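Local coordinates for protein beta-glucanase (Podospora anserina, PDB 4LE4) that probably hydrolyses beta-glucans as a family 131 glycoside hydrolase and binds the cello-oligosaccharide cellotriose, at residues T125-G130 with T141-C146. Numbering follows the deposited sequence.
Sequences TELKSG and TLLRWC
Thr125 sets its hydroxyl between two groups of the neighbouring strand. OG1, anti to the backbone N (chi1 -165°), gives a hydrogen bond to Cys146 O at 2.8 Å and receives a weak, bent one from Trp145 NE1. Cys146 O is therefore gripped twice, since Glu126 N also donates to it at 3.3 Å. Threonine suits this end of the strand because its branched CB favours extended backbone while the hydroxyl serves a carbonyl and an indole together. An alanine here would probably leave the indole N-H without this acceptor and Cys146 O with one donor fewer.

Strands 125-129 and 142-147 run antiparallel, and Lys128 and Arg144 form a hydrogen-bonded pair, Lys128 N to Arg144 O and Arg144 N to Lys128 O, each 2.9 Å. The two strands are neighbours in one of the two antiparallel sheets of a concanavalin-like fold, with strand 115-120 flanking the first and strand 150-156 the second. Leu127 and Trp145 face the other sheet, where Tyr167 touches both and Phe178 stacks on the indole. Leu127 CB, CG and CD2 all lie against Arg144 O, CB at 3.4 Å. Beyond the fork, CD1 meets Leu143 CD1 at 4.2 Å, while CD2 also touches the indole edge, near the ring plane, 3.9 Å from Trp145 CD1. The fork of leucine suits the place, one methyl for each apolar neighbour.

On the opposite face, the extended methylenes of Lys128 pass Cys146, CD lying 3.8 Å from Cys146 SG; a small thiol suits a place where a longer chain passes. Lys128 NZ goes on to a salt bridge with Glu114. A guanidinium carries several N-H groups: Arg144 gives NE to an in-plane water at its edge, 2.8 Å away, and NH2 to Thr151 OG1. That water also meets Gly130 O and Leu142 O. At Gly130 (phi 86°, psi -179°) a CB would jam against Ser129 O.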
ATOM      1  N   THR A 125       7.103   0.740   9.650  1.00  7.39           N
ATOM      2  CA  THR A 125       5.648   0.541   9.711  1.00  6.42           C
ATOM      3  C   THR A 125       5.201  -0.089   8.367  1.00  7.48           C
ATOM      4  O   THR A 125       5.897   0.028   7.365  1.00  8.00           O
ATOM      5  CB  THR A 125       4.847   1.818  10.026  1.00  8.43           C
ATOM      6  OG1 THR A 125       3.520   1.433  10.411  1.00  9.50           O
ATOM      7  CG2 THR A 125       4.787   2.766   8.810  1.00  6.28           C
ATOM      8  N   GLU A 126       4.080  -0.796   8.386  1.00  8.50           N
ATOM      9  CA  GLU A 126       3.579  -1.502   7.195  1.00  8.96           C
ATOM     10  C   GLU A 126       2.322  -2.251   7.618  1.00  9.28           C
ATOM     11  O   GLU A 126       1.965  -2.262   8.813  1.00  8.07           O
ATOM     12  CB  GLU A 126       4.621  -2.551   6.786  1.00  9.96           C
ATOM     13  CG  GLU A 126       4.826  -3.670   7.876  1.00  8.35           C
ATOM     14  CD  GLU A 126       6.127  -4.462   7.723  1.00 15.67           C
ATOM     15  OE1 GLU A 126       6.487  -4.758   6.576  1.00 15.68           O
ATOM     16  OE2 GLU A 126       6.785  -4.824   8.750  1.00 14.99           O
ATOM     17  N   LEU A 127       1.622  -2.854   6.645  1.00  7.70           N
ATOM     18  CA  LEU A 127       0.525  -3.748   7.001  1.00  9.11           C
ATOM     19  C   LEU A 127       1.110  -5.138   6.716  1.00  9.31           C
ATOM     20  O   LEU A 127       2.086  -5.272   5.965  1.00 10.15           O
ATOM     21  CB  LEU A 127      -0.722  -3.562   6.119  1.00  9.92           C
ATOM     22  CG  LEU A 127      -1.376  -2.184   6.140  1.00  9.72           C
ATOM     23  CD1 LEU A 127      -2.680  -2.255   5.309  1.00  6.88           C
ATOM     24  CD2 LEU A 127      -1.646  -1.720   7.557  1.00 11.31           C
ATOM     25  N   LYS A 128       0.529  -6.158   7.341  1.00  8.42           N
ATOM     26  CA  LYS A 128       0.941  -7.526   7.094  1.00  8.47           C
ATOM     27  C   LYS A 128      -0.296  -8.374   7.044  1.00  8.01           C
ATOM     28  O   LYS A 128      -1.350  -8.015   7.569  1.00 10.68           O
ATOM     29  CB  LYS A 128       1.846  -8.057   8.213  1.00  7.21           C
ATOM     30  CG  LYS A 128       3.236  -7.454   8.201  1.00 12.36           C
ATOM     31  CD  LYS A 128       4.161  -8.235   9.133  1.00 13.94           C
ATOM     32  CE  LYS A 128       5.588  -7.712   9.012  1.00 16.90           C
ATOM     33  NZ  LYS A 128       6.558  -8.610   9.690  1.00 16.62           N
ATOM     34  N   SER A 129      -0.179  -9.523   6.393  1.00  9.70           N
ATOM     35  CA  SER A 129      -1.293 -10.431   6.346  1.00 10.90           C
ATOM     36  C   SER A 129      -0.700 -11.843   6.208  1.00 10.83           C
ATOM     37  O   SER A 129       0.482 -12.004   5.877  1.00  9.95           O
ATOM     38  CB  SER A 129      -2.215 -10.109   5.156  1.00  9.56           C
ATOM     39  OG  SER A 129      -1.663 -10.553   3.915  1.00 14.94           O
ATOM     40  N   GLY A 130      -1.538 -12.841   6.450  1.00 10.94           N
ATOM     41  CA  GLY A 130      -1.083 -14.211   6.332  1.00 12.68           C
ATOM     42  C   GLY A 130      -0.414 -14.764   7.579  1.00 12.96           C
ATOM     43  O   GLY A 130      -0.329 -14.118   8.604  1.00 14.30           O
ATOM     44  N   THR A 141      -5.791 -15.072   9.016  1.00 17.82           N
ATOM     45  CA  THR A 141      -6.739 -14.413   8.129  1.00 17.34           C
ATOM     46  C   THR A 141      -6.864 -12.924   8.467  1.00 16.50           C
ATOM     47  O   THR A 141      -7.717 -12.230   7.931  1.00 18.63           O
ATOM     48  CB  THR A 141      -8.128 -15.038   8.261  1.00 16.84           C
ATOM     49  OG1 THR A 141      -8.534 -14.991   9.628  1.00 15.25           O
ATOM     50  CG2 THR A 141      -8.123 -16.522   7.793  1.00 15.70           C
ATOM     51  N   LEU A 142      -6.022 -12.446   9.365  1.00 16.59           N
ATOM     52  CA  LEU A 142      -6.067 -11.045   9.779  1.00 14.22           C
ATOM     53  C   LEU A 142      -5.243 -10.103   8.906  1.00 12.93           C
ATOM     54  O   LEU A 142      -4.230 -10.512   8.350  1.00 13.09           O
ATOM     55  CB  LEU A 142      -5.508 -10.917  11.193  1.00 15.39           C
ATOM     56  CG  LEU A 142      -6.180 -11.674  12.333  1.00 16.51           C
ATOM     57  CD1 LEU A 142      -5.379 -11.440  13.655  1.00 16.37           C
ATOM     58  CD2 LEU A 142      -7.621 -11.222  12.456  1.00 16.91           C
ATOM     59  N   LEU A 143      -5.685  -8.843   8.817  1.00 12.26           N
ATOM     60  CA  LEU A 143      -4.917  -7.783   8.152  1.00  8.77           C
ATOM     61  C   LEU A 143      -4.398  -7.040   9.404  1.00  9.31           C
ATOM     62  O   LEU A 143      -5.181  -6.702  10.294  1.00  8.88           O
ATOM     63  CB  LEU A 143      -5.831  -6.854   7.355  1.00 10.17           C
ATOM     64  CG  LEU A 143      -5.155  -5.712   6.592  1.00  9.53           C
ATOM     65  CD1 LEU A 143      -4.080  -6.240   5.626  1.00 11.21           C
ATOM     66  CD2 LEU A 143      -6.248  -4.940   5.829  1.00 12.77           C
ATOM     67  N   ARG A 144      -3.104  -6.772   9.465  1.00  9.09           N
ATOM     68  CA  ARG A 144      -2.506  -6.141  10.649  1.00 10.22           C
ATOM     69  C   ARG A 144      -1.737  -4.887  10.309  1.00  8.98           C
ATOM     70  O   ARG A 144      -1.158  -4.773   9.231  1.00 10.16           O
ATOM     71  CB  ARG A 144      -1.467  -7.074  11.260  1.00 12.47           C
ATOM     72  CG  ARG A 144      -1.938  -8.481  11.591  1.00 18.00           C
ATOM     73  CD  ARG A 144      -0.733  -9.412  11.514  1.00 19.33           C
ATOM     74  NE  ARG A 144      -1.014 -10.798  11.895  1.00 22.37           N
ATOM     75  CZ  ARG A 144      -0.844 -11.286  13.124  1.00 25.12           C
ATOM     76  NH1 ARG A 144      -1.106 -12.568  13.373  1.00 28.04           N
ATOM     77  NH2 ARG A 144      -0.424 -10.499  14.113  1.00 23.56           N
ATOM     78  N   TRP A 145      -1.697  -3.970  11.261  1.00  7.69           N
ATOM     79  CA  TRP A 145      -0.873  -2.780  11.120  1.00  8.22           C
ATOM     80  C   TRP A 145       0.268  -3.036  12.107  1.00  8.40           C
ATOM     81  O   TRP A 145       0.016  -3.281  13.281  1.00  8.71           O
ATOM     82  CB  TRP A 145      -1.632  -1.525  11.537  1.00  8.93           C
ATOM     83  CG  TRP A 145      -0.734  -0.323  11.550  1.00 10.96           C
ATOM     84  CD1 TRP A 145      -0.033   0.206  10.491  1.00 12.18           C
ATOM     85  CD2 TRP A 145      -0.430   0.502  12.688  1.00 10.85           C
ATOM     86  NE1 TRP A 145       0.679   1.309  10.912  1.00 10.43           N
ATOM     87  CE2 TRP A 145       0.453   1.512  12.247  1.00 11.58           C
ATOM     88  CE3 TRP A 145      -0.819   0.477  14.033  1.00 12.33           C
ATOM     89  CZ2 TRP A 145       0.961   2.503  13.113  1.00 10.53           C
ATOM     90  CZ3 TRP A 145      -0.312   1.461  14.907  1.00 11.26           C
ATOM     91  CH2 TRP A 145       0.565   2.457  14.432  1.00  9.65           C
ATOM     92  N   CYS A 146       1.503  -2.970  11.635  1.00  9.53           N
ATOM     93  CA  CYS A 146       2.678  -3.218  12.460  1.00 10.25           C
ATOM     94  C   CYS A 146       3.564  -1.975  12.548  1.00 10.51           C
ATOM     95  O   CYS A 146       3.576  -1.122  11.629  1.00  7.96           O
ATOM     96  CB  CYS A 146       3.518  -4.337  11.850  1.00 11.22           C
ATOM     97  SG  CYS A 146       2.586  -5.866  11.712  1.00 16.82           S
TER
HETATM   98  O   HOH W   1      -1.976 -11.997   9.570  1.00 17.55           O
HETATM   99  O   HOH W   2      -4.580 -12.845   5.815  1.00 19.33           O
HETATM  100  O   HOH W   3      -0.484 -15.033  11.586  1.00 20.67           O